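Fe(2+) transporter FeoB (Escherichia coli, PDB 3I8X) serves as a GTP-driven ferrous iron transporter, whose cytoplasmic N-terminal GTPase domain, the part modelled here, probably couples nucleotide binding to channel opening. Local coordinates at residues 115-120 with 143-148; 94-99 with 122-127. All blocks are in the same frame, centred on the assembly; numbering follows the deposited sequence. Where two conformers were deposited one is given.

How the interactions relate
Both contacts lie in the GTPase domain, with centres about 13 Å apart. Along the chain their segments alternate: 94-99, 115-120, 122-127, then 143-148. Interaction 1 joins strand 115-120 to the edge strand 145-147. Interaction 2 sets the turn after strand 88-94 against the short helix 122-126, which follows strand 115-120. The two contacts touch directly. A probable hydrogen bond links Ala95 N to Asn120 O, Leu119 packs on Ala95, and Pro147 on Leu122. The GTP-binding run Asn120 to Asp123 spans both: Asn120 is in interaction 1, Leu122 and Asp123 in interaction 2. Interaction 1 holds the first residue on the sheet, and the helix of interaction 2 carries the last, which bonds to the guanine of GDP.

Interaction 1. Residues 115-120 with 143-148; sequences CIVALN and CPVIPL. With GDP (guanosine-5'-diphosphate), chain D.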
loop_
_atom_site.group_PDB
_atom_site.type_symbol
_atom_site.label_atom_id
_atom_site.label_comp_id
_atom_site.label_asym_id
_atom_site.label_seq_id
_atom_site.Cartn_x
_atom_site.Cartn_y
_atom_site.Cartn_z
ATOM N N CYS A 115 -4.305 -7.403 -2.049
ATOM C CA CYS A 115 -2.914 -7.312 -1.642
ATOM C C CYS A 115 -2.381 -8.642 -1.151
ATOM O O CYS A 115 -3.074 -9.392 -0.501
ATOM C CB CYS A 115 -2.783 -6.258 -0.540
ATOM S SG CYS A 115 -1.087 -5.792 -0.107
ATOM N N ILE A 116 -1.128 -8.913 -1.495
ATOM C CA ILE A 116 -0.330 -9.960 -0.909
ATOM C C ILE A 116 0.961 -9.320 -0.385
ATOM O O ILE A 116 1.694 -8.645 -1.128
ATOM C CB ILE A 116 0.041 -11.028 -1.911
ATOM C CG1 ILE A 116 -1.222 -11.686 -2.486
ATOM C CG2 ILE A 116 0.984 -12.063 -1.232
ATOM C CD1 ILE A 116 -0.950 -12.487 -3.701
ATOM N N VAL A 117 1.215 -9.514 0.909
ATOM C CA VAL A 117 2.439 -9.054 1.524
ATOM C C VAL A 117 3.524 -10.106 1.302
ATOM O O VAL A 117 3.380 -11.259 1.727
ATOM C CB VAL A 117 2.231 -8.791 3.072
ATOM C CG1 VAL A 117 3.541 -8.561 3.761
ATOM C CG2 VAL A 117 1.287 -7.633 3.270
ATOM N N ALA A 118 4.600 -9.707 0.613
ATOM C CA ALA A 118 5.833 -10.512 0.580
ATOM C C ALA A 118 6.762 -10.058 1.712
ATOM O O ALA A 118 7.365 -8.970 1.631
ATOM C CB ALA A 118 6.544 -10.428 -0.801
ATOM N N LEU A 119 6.839 -10.882 2.773
ATOM C CA LEU A 119 7.641 -10.550 3.972
ATOM C C LEU A 119 9.082 -10.965 3.736
ATOM O O LEU A 119 9.435 -12.138 3.830
ATOM C CB LEU A 119 7.082 -11.207 5.250
ATOM C CG LEU A 119 7.551 -10.628 6.609
ATOM C CD1 LEU A 119 7.118 -9.156 6.819
ATOM C CD2 LEU A 119 7.048 -11.454 7.776
ATOM N N ASN A 120 9.908 -9.975 3.429
ATOM C CA ASN A 120 11.271 -10.181 2.993
ATOM C C ASN A 120 12.304 -9.924 4.114
ATOM O O ASN A 120 11.964 -9.423 5.175
ATOM C CB ASN A 120 11.530 -9.201 1.826
ATOM C CG ASN A 120 12.404 -9.779 0.748
ATOM O OD1 ASN A 120 12.822 -10.936 0.792
ATOM N ND2 ASN A 120 12.670 -8.973 -0.249
ATOM N N CYS A 143 -5.055 -9.729 4.855
ATOM C CA CYS A 143 -4.537 -10.164 3.565
ATOM C C CYS A 143 -3.454 -11.187 3.828
ATOM O O CYS A 143 -2.975 -11.271 4.956
ATOM C CB CYS A 143 -4.012 -8.967 2.789
ATOM S SG CYS A 143 -2.462 -8.324 3.352
ATOM N N PRO A 144 -3.107 -11.994 2.809
ATOM C CA PRO A 144 -2.031 -12.966 2.931
ATOM C C PRO A 144 -0.666 -12.359 3.255
ATOM O O PRO A 144 -0.341 -11.274 2.783
ATOM C CB PRO A 144 -2.006 -13.647 1.554
ATOM C CG PRO A 144 -3.311 -13.353 0.960
ATOM C CD PRO A 144 -3.760 -12.067 1.490
ATOM N N VAL A 145 0.101 -13.066 4.067
ATOM C CA VAL A 145 1.478 -12.695 4.380
ATOM C C VAL A 145 2.344 -13.902 4.029
ATOM O O VAL A 145 2.196 -14.965 4.615
ATOM C CB VAL A 145 1.665 -12.212 5.872
ATOM C CG1 VAL A 145 3.122 -11.899 6.152
ATOM C CG2 VAL A 145 0.821 -10.968 6.157
ATOM N N ILE A 146 3.197 -13.738 3.010
ATOM C CA ILE A 146 4.033 -14.822 2.499
ATOM C C ILE A 146 5.511 -14.547 2.858
ATOM O O ILE A 146 6.083 -13.556 2.418
ATOM C CB ILE A 146 3.849 -14.998 0.955
ATOM C CG1 ILE A 146 2.359 -15.064 0.565
ATOM C CG2 ILE A 146 4.547 -16.221 0.465
ATOM C CD1 ILE A 146 1.644 -16.245 1.116
ATOM N N PRO A 147 6.128 -15.413 3.695
ATOM C CA PRO A 147 7.563 -15.265 4.014
ATOM C C PRO A 147 8.522 -15.606 2.853
ATOM O O PRO A 147 8.359 -16.620 2.206
ATOM C CB PRO A 147 7.763 -16.191 5.233
ATOM C CG PRO A 147 6.602 -17.150 5.220
ATOM C CD PRO A 147 5.497 -16.535 4.424
ATOM N N LEU A 148 9.481 -14.711 2.599
ATOM C CA LEU A 148 10.472 -14.818 1.522
ATOM C C LEU A 148 11.899 -14.502 2.023
ATOM O O LEU A 148 12.121 -13.530 2.764
ATOM C CB LEU A 148 10.144 -13.835 0.364
ATOM C CG LEU A 148 9.198 -14.274 -0.784
ATOM C CD1 LEU A 148 7.742 -13.872 -0.587
ATOM C CD2 LEU A 148 9.665 -13.726 -2.098
HETATM P PB GDP D . 15.089 -2.523 -3.605
HETATM O O1B GDP D . 15.569 -1.108 -3.465
HETATM O O2B GDP D . 13.804 -2.576 -2.859
HETATM O O3B GDP D . 14.873 -2.670 -5.094
HETATM O O3A GDP D . 16.120 -3.604 -3.004
HETATM P PA GDP D . 17.112 -4.708 -3.716
HETATM O O1A GDP D . 18.198 -4.141 -4.610
HETATM O O2A GDP D . 16.465 -5.930 -4.304
HETATM O "O5'" GDP D . 17.833 -5.304 -2.413
HETATM C "C5'" GDP D . 18.691 -4.542 -1.578
HETATM C "C4'" GDP D . 19.837 -5.447 -1.127
HETATM O "O4'" GDP D . 19.323 -6.457 -0.265
HETATM C "C3'" GDP D . 20.475 -6.191 -2.289
HETATM O "O3'" GDP D . 21.873 -6.360 -2.094
HETATM C "C2'" GDP D . 19.826 -7.558 -2.303
HETATM O "O2'" GDP D . 20.687 -8.544 -2.882
HETATM C "C1'" GDP D . 19.516 -7.770 -0.830
HETATM N N9 GDP D . 18.304 -8.609 -0.569
HETATM C C8 GDP D . 17.134 -8.639 -1.234
HETATM N N7 GDP D . 16.282 -9.533 -0.661
HETATM C C5 GDP D . 16.899 -10.084 0.395
HETATM C C6 GDP D . 16.576 -11.095 1.448
HETATM O O6 GDP D . 15.480 -11.670 1.480
HETATM N N1 GDP D . 17.495 -11.363 2.375
HETATM C C2 GDP D . 18.697 -10.756 2.359
HETATM N N2 GDP D . 19.590 -11.064 3.302
HETATM N N3 GDP D . 19.082 -9.834 1.439
HETATM C C4 GDP D . 18.229 -9.460 0.454
#
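Val117 and Val145 stand side by side on one face of the sheet and point the same way. Val117 CB lies 4.0 Å from Val145 CG2. Val117 CG1 is anti to the backbone N (chi1 170°). This leaves CG2 beside that N, where it lies 3.8 Å from Cys143 SG. Farther along this face, Leu119 CB meets Val145 CG1 at 4.1 Å. On the other face the Ile116 and Ile146 side chains cross at a slant, with Ile116 CG2 3.8 Å from Ile146 CG1, and Ala118 CB rests on Leu148 CD1 at 3.7 Å. The strands run parallel. Ile146 N gives Val117 O an almost straight bond of 2.8 Å, and Leu119 N binds Ile146 O. Val117 N to Pro144 O and Leu148 N to Leu119 O complete the set. At the nucleotide end, Asn120 CA makes a CH...O contact of 3.5 Å with Leu148 O. The Asn120 amide faces the P-loop: ND2 bonds Ser14 O, and OD1 accepts a weak bond from Ser150 N. Replacing Asn120 by an alanine removes OD1 and ND2, which would probably leave Ser14 O and Ser150 N without these partners and loosen the link between the P-loop and the Ser150 loop. Strand 88-94 flanks 115-120 on the side away from 145-147. Helix 134-141 covers the face with Val117 and Val145, and helix 156-164 covers that with Ile116 and Ile146.

Interaction 2. Residues 94-99 with 122-127; sequences DASNLE and LDIAEK. With GDP (guanosine-5'-diphosphate), chain D.
The backbone turn at Ala95 and Ser96 lies against helix 122-126, with Ser96 CA 4.4 Å from Ala125 CA and no hydrogen bond between the two segments. The contact is carried by methyl and methylene carbons. Ala95 CB meets Leu122 CD2 at 3.8 Å, and it also touches Ala125 CB at 4.0 Å. Ser96 CB lies 3.7 Å from Ile124 CG2. Ile124 divides its branches between two partners. Its CG1 lies beside the backbone N (chi1 -51°), with CG2 anti to it. CG2 then reaches Ser96, while CG1 comes to 3.6 Å from N2 of the guanine.

The turn is held from within by Asp94. Its OD1 accepts a hydrogen bond from Ser96 N at 2.9 Å, from above the carboxylate plane, which makes an Asx turn. Asp94 OD2 accepts one from Asn97 ND2, again from above the plane. These bonds fix the carboxylate over the turn.

On the helix, Asp123 turns its carboxylate to the base. OD2 accepts a hydrogen bond from GDP N1 at 3.2 Å, and weak bonds run from N2 to both carboxylate oxygens. Asp123 OD2 also accepts one from Ile124 N at 2.9 Å, on its anti side. Arg152 makes a salt bridge to OD1. The carboxylate is therefore gripped by the base, the helix backbone and a charged neighbour. Reading the N1 and N2 edge of guanine with an aspartate is characteristic of the G4 motif of P-loop GTPases. Here that motif is the Asn120 to Asp123 run, and the Ala95 turn packs against the helix that carries its aspartate.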
loop_
_atom_site.group_PDB
_atom_site.type_symbol
_atom_site.label_atom_id
_atom_site.label_comp_id
_atom_site.label_asym_id
_atom_site.label_seq_id
_atom_site.Cartn_x
_atom_site.Cartn_y
_atom_site.Cartn_z
ATOM N N ASP A 94 10.032 -5.324 4.540
ATOM C CA ASP A 94 11.304 -5.721 5.116
ATOM C C ASP A 94 10.974 -6.104 6.547
ATOM O O ASP A 94 10.561 -5.254 7.335
ATOM C CB ASP A 94 12.296 -4.554 4.964
ATOM C CG ASP A 94 13.520 -4.650 5.880
ATOM O OD1 ASP A 94 13.851 -5.736 6.405
ATOM O OD2 ASP A 94 14.170 -3.599 6.034
ATOM N N ALA A 95 11.105 -7.394 6.863
ATOM C CA ALA A 95 10.798 -7.920 8.205
ATOM C C ALA A 95 11.710 -7.382 9.319
ATOM O O ALA A 95 11.348 -7.440 10.503
ATOM C CB ALA A 95 10.820 -9.463 8.192
ATOM N N SER A 96 12.865 -6.826 8.941
ATOM C CA SER A 96 13.826 -6.288 9.888
ATOM C C SER A 96 13.496 -4.861 10.331
ATOM O O SER A 96 14.029 -4.374 11.318
ATOM C CB SER A 96 15.248 -6.400 9.326
ATOM O OG SER A 96 15.474 -5.501 8.249
ATOM N N ASN A 97 12.561 -4.231 9.627
ATOM C CA ASN A 97 12.073 -2.912 9.928
ATOM C C ASN A 97 10.598 -2.917 9.717
ATOM O O ASN A 97 10.085 -2.158 8.918
ATOM C CB ASN A 97 12.731 -1.887 9.000
ATOM C CG ASN A 97 14.158 -1.639 9.363
ATOM O OD1 ASN A 97 14.417 -0.894 10.300
ATOM N ND2 ASN A 97 15.100 -2.279 8.663
ATOM N N LEU A 98 9.903 -3.756 10.475
ATOM C CA LEU A 98 8.496 -4.059 10.192
ATOM C C LEU A 98 7.608 -2.839 10.374
ATOM O O LEU A 98 6.779 -2.530 9.503
ATOM C CB LEU A 98 7.995 -5.253 11.044
ATOM C CG LEU A 98 6.546 -5.704 10.797
ATOM C CD1 LEU A 98 6.421 -6.183 9.378
ATOM C CD2 LEU A 98 6.065 -6.774 11.786
ATOM N N GLU A 99 7.795 -2.148 11.498
ATOM C CA GLU A 99 6.891 -1.067 11.898
ATOM C C GLU A 99 6.929 0.118 10.953
ATOM O O GLU A 99 5.882 0.699 10.612
ATOM C CB GLU A 99 7.218 -0.598 13.308
ATOM C CG GLU A 99 6.359 0.566 13.798
ATOM C CD GLU A 99 6.265 0.633 15.331
ATOM O OE1 GLU A 99 6.972 -0.164 16.006
ATOM O OE2 GLU A 99 5.490 1.485 15.847
ATOM N N LEU A 122 14.133 -11.947 5.987
ATOM C CA LEU A 122 13.753 -12.766 7.134
ATOM C C LEU A 122 14.966 -13.249 7.911
ATOM O O LEU A 122 14.960 -13.243 9.136
ATOM C CB LEU A 122 12.913 -13.959 6.671
ATOM C CG LEU A 122 11.420 -13.705 6.473
ATOM C CD1 LEU A 122 10.799 -15.001 5.910
ATOM C CD2 LEU A 122 10.733 -13.277 7.785
ATOM N N ASP A 123 15.992 -13.661 7.177
ATOM C CA ASP A 123 17.324 -13.958 7.747
ATOM C C ASP A 123 17.923 -12.757 8.506
ATOM O O ASP A 123 18.466 -12.905 9.606
ATOM C CB ASP A 123 18.285 -14.440 6.650
ATOM C CG ASP A 123 18.082 -13.710 5.324
ATOM O OD1 ASP A 123 18.573 -14.219 4.296
ATOM O OD2 ASP A 123 17.423 -12.640 5.299
ATOM N N ILE A 124 17.799 -11.572 7.928
ATOM C CA ILE A 124 18.179 -10.338 8.616
ATOM C C ILE A 124 17.385 -10.137 9.910
ATOM O O ILE A 124 17.970 -9.797 10.935
ATOM C CB ILE A 124 18.016 -9.091 7.711
ATOM C CG1 ILE A 124 18.718 -9.325 6.360
ATOM C CG2 ILE A 124 18.510 -7.830 8.444
ATOM C CD1 ILE A 124 18.861 -8.106 5.492
ATOM N N ALA A 125 16.060 -10.319 9.865
ATOM C CA ALA A 125 15.229 -10.291 11.078
ATOM C C ALA A 125 15.736 -11.324 12.090
ATOM O O ALA A 125 15.887 -11.033 13.270
ATOM C CB ALA A 125 13.764 -10.571 10.742
ATOM N N GLU A 126 16.012 -12.527 11.606
ATOM C CA GLU A 126 16.414 -13.631 12.463
ATOM C C GLU A 126 17.625 -13.232 13.277
ATOM O O GLU A 126 17.594 -13.228 14.496
ATOM C CB GLU A 126 16.720 -14.876 11.615
ATOM C CG GLU A 126 17.259 -16.107 12.382
ATOM C CD GLU A 126 18.526 -16.707 11.744
ATOM O OE1 GLU A 126 18.862 -16.329 10.573
ATOM O OE2 GLU A 126 19.187 -17.550 12.425
ATOM N N LYS A 127 18.689 -12.853 12.594
ATOM C CA LYS A 127 19.927 -12.561 13.289
ATOM C C LYS A 127 19.982 -11.167 13.929
ATOM O O LYS A 127 21.031 -10.762 14.417
ATOM C CB LYS A 127 21.126 -12.828 12.363
ATOM C CG LYS A 127 21.456 -14.349 12.167
ATOM C CD LYS A 127 21.583 -15.130 13.525
ATOM C CE LYS A 127 22.894 -15.894 13.659
ATOM N NZ LYS A 127 24.020 -14.967 14.020
HETATM P PB GDP D . 15.089 -2.523 -3.605
HETATM O O1B GDP D . 15.569 -1.108 -3.465
HETATM O O2B GDP D . 13.804 -2.576 -2.859
HETATM O O3B GDP D . 14.873 -2.670 -5.094
HETATM O O3A GDP D . 16.120 -3.604 -3.004
HETATM P PA GDP D . 17.112 -4.708 -3.716
HETATM O O1A GDP D . 18.198 -4.141 -4.610
HETATM O O2A GDP D . 16.465 -5.930 -4.304
HETATM O "O5'" GDP D . 17.833 -5.304 -2.413
HETATM C "C5'" GDP D . 18.691 -4.542 -1.578
HETATM C "C4'" GDP D . 19.837 -5.447 -1.127
HETATM O "O4'" GDP D . 19.323 -6.457 -0.265
HETATM C "C3'" GDP D . 20.475 -6.191 -2.289
HETATM O "O3'" GDP D . 21.873 -6.360 -2.094
HETATM C "C2'" GDP D . 19.826 -7.558 -2.303
HETATM O "O2'" GDP D . 20.687 -8.544 -2.882
HETATM C "C1'" GDP D . 19.516 -7.770 -0.830
HETATM N N9 GDP D . 18.304 -8.609 -0.569
HETATM C C8 GDP D . 17.134 -8.639 -1.234
HETATM N N7 GDP D . 16.282 -9.533 -0.661
HETATM C C5 GDP D . 16.899 -10.084 0.395
HETATM C C6 GDP D . 16.576 -11.095 1.448
HETATM O O6 GDP D . 15.480 -11.670 1.480
HETATM N N1 GDP D . 17.495 -11.363 2.375
HETATM C C2 GDP D . 18.697 -10.756 2.359
HETATM N N2 GDP D . 19.590 -11.064 3.302
HETATM N N3 GDP D . 19.082 -9.834 1.439
HETATM C C4 GDP D . 18.229 -9.460 0.454
#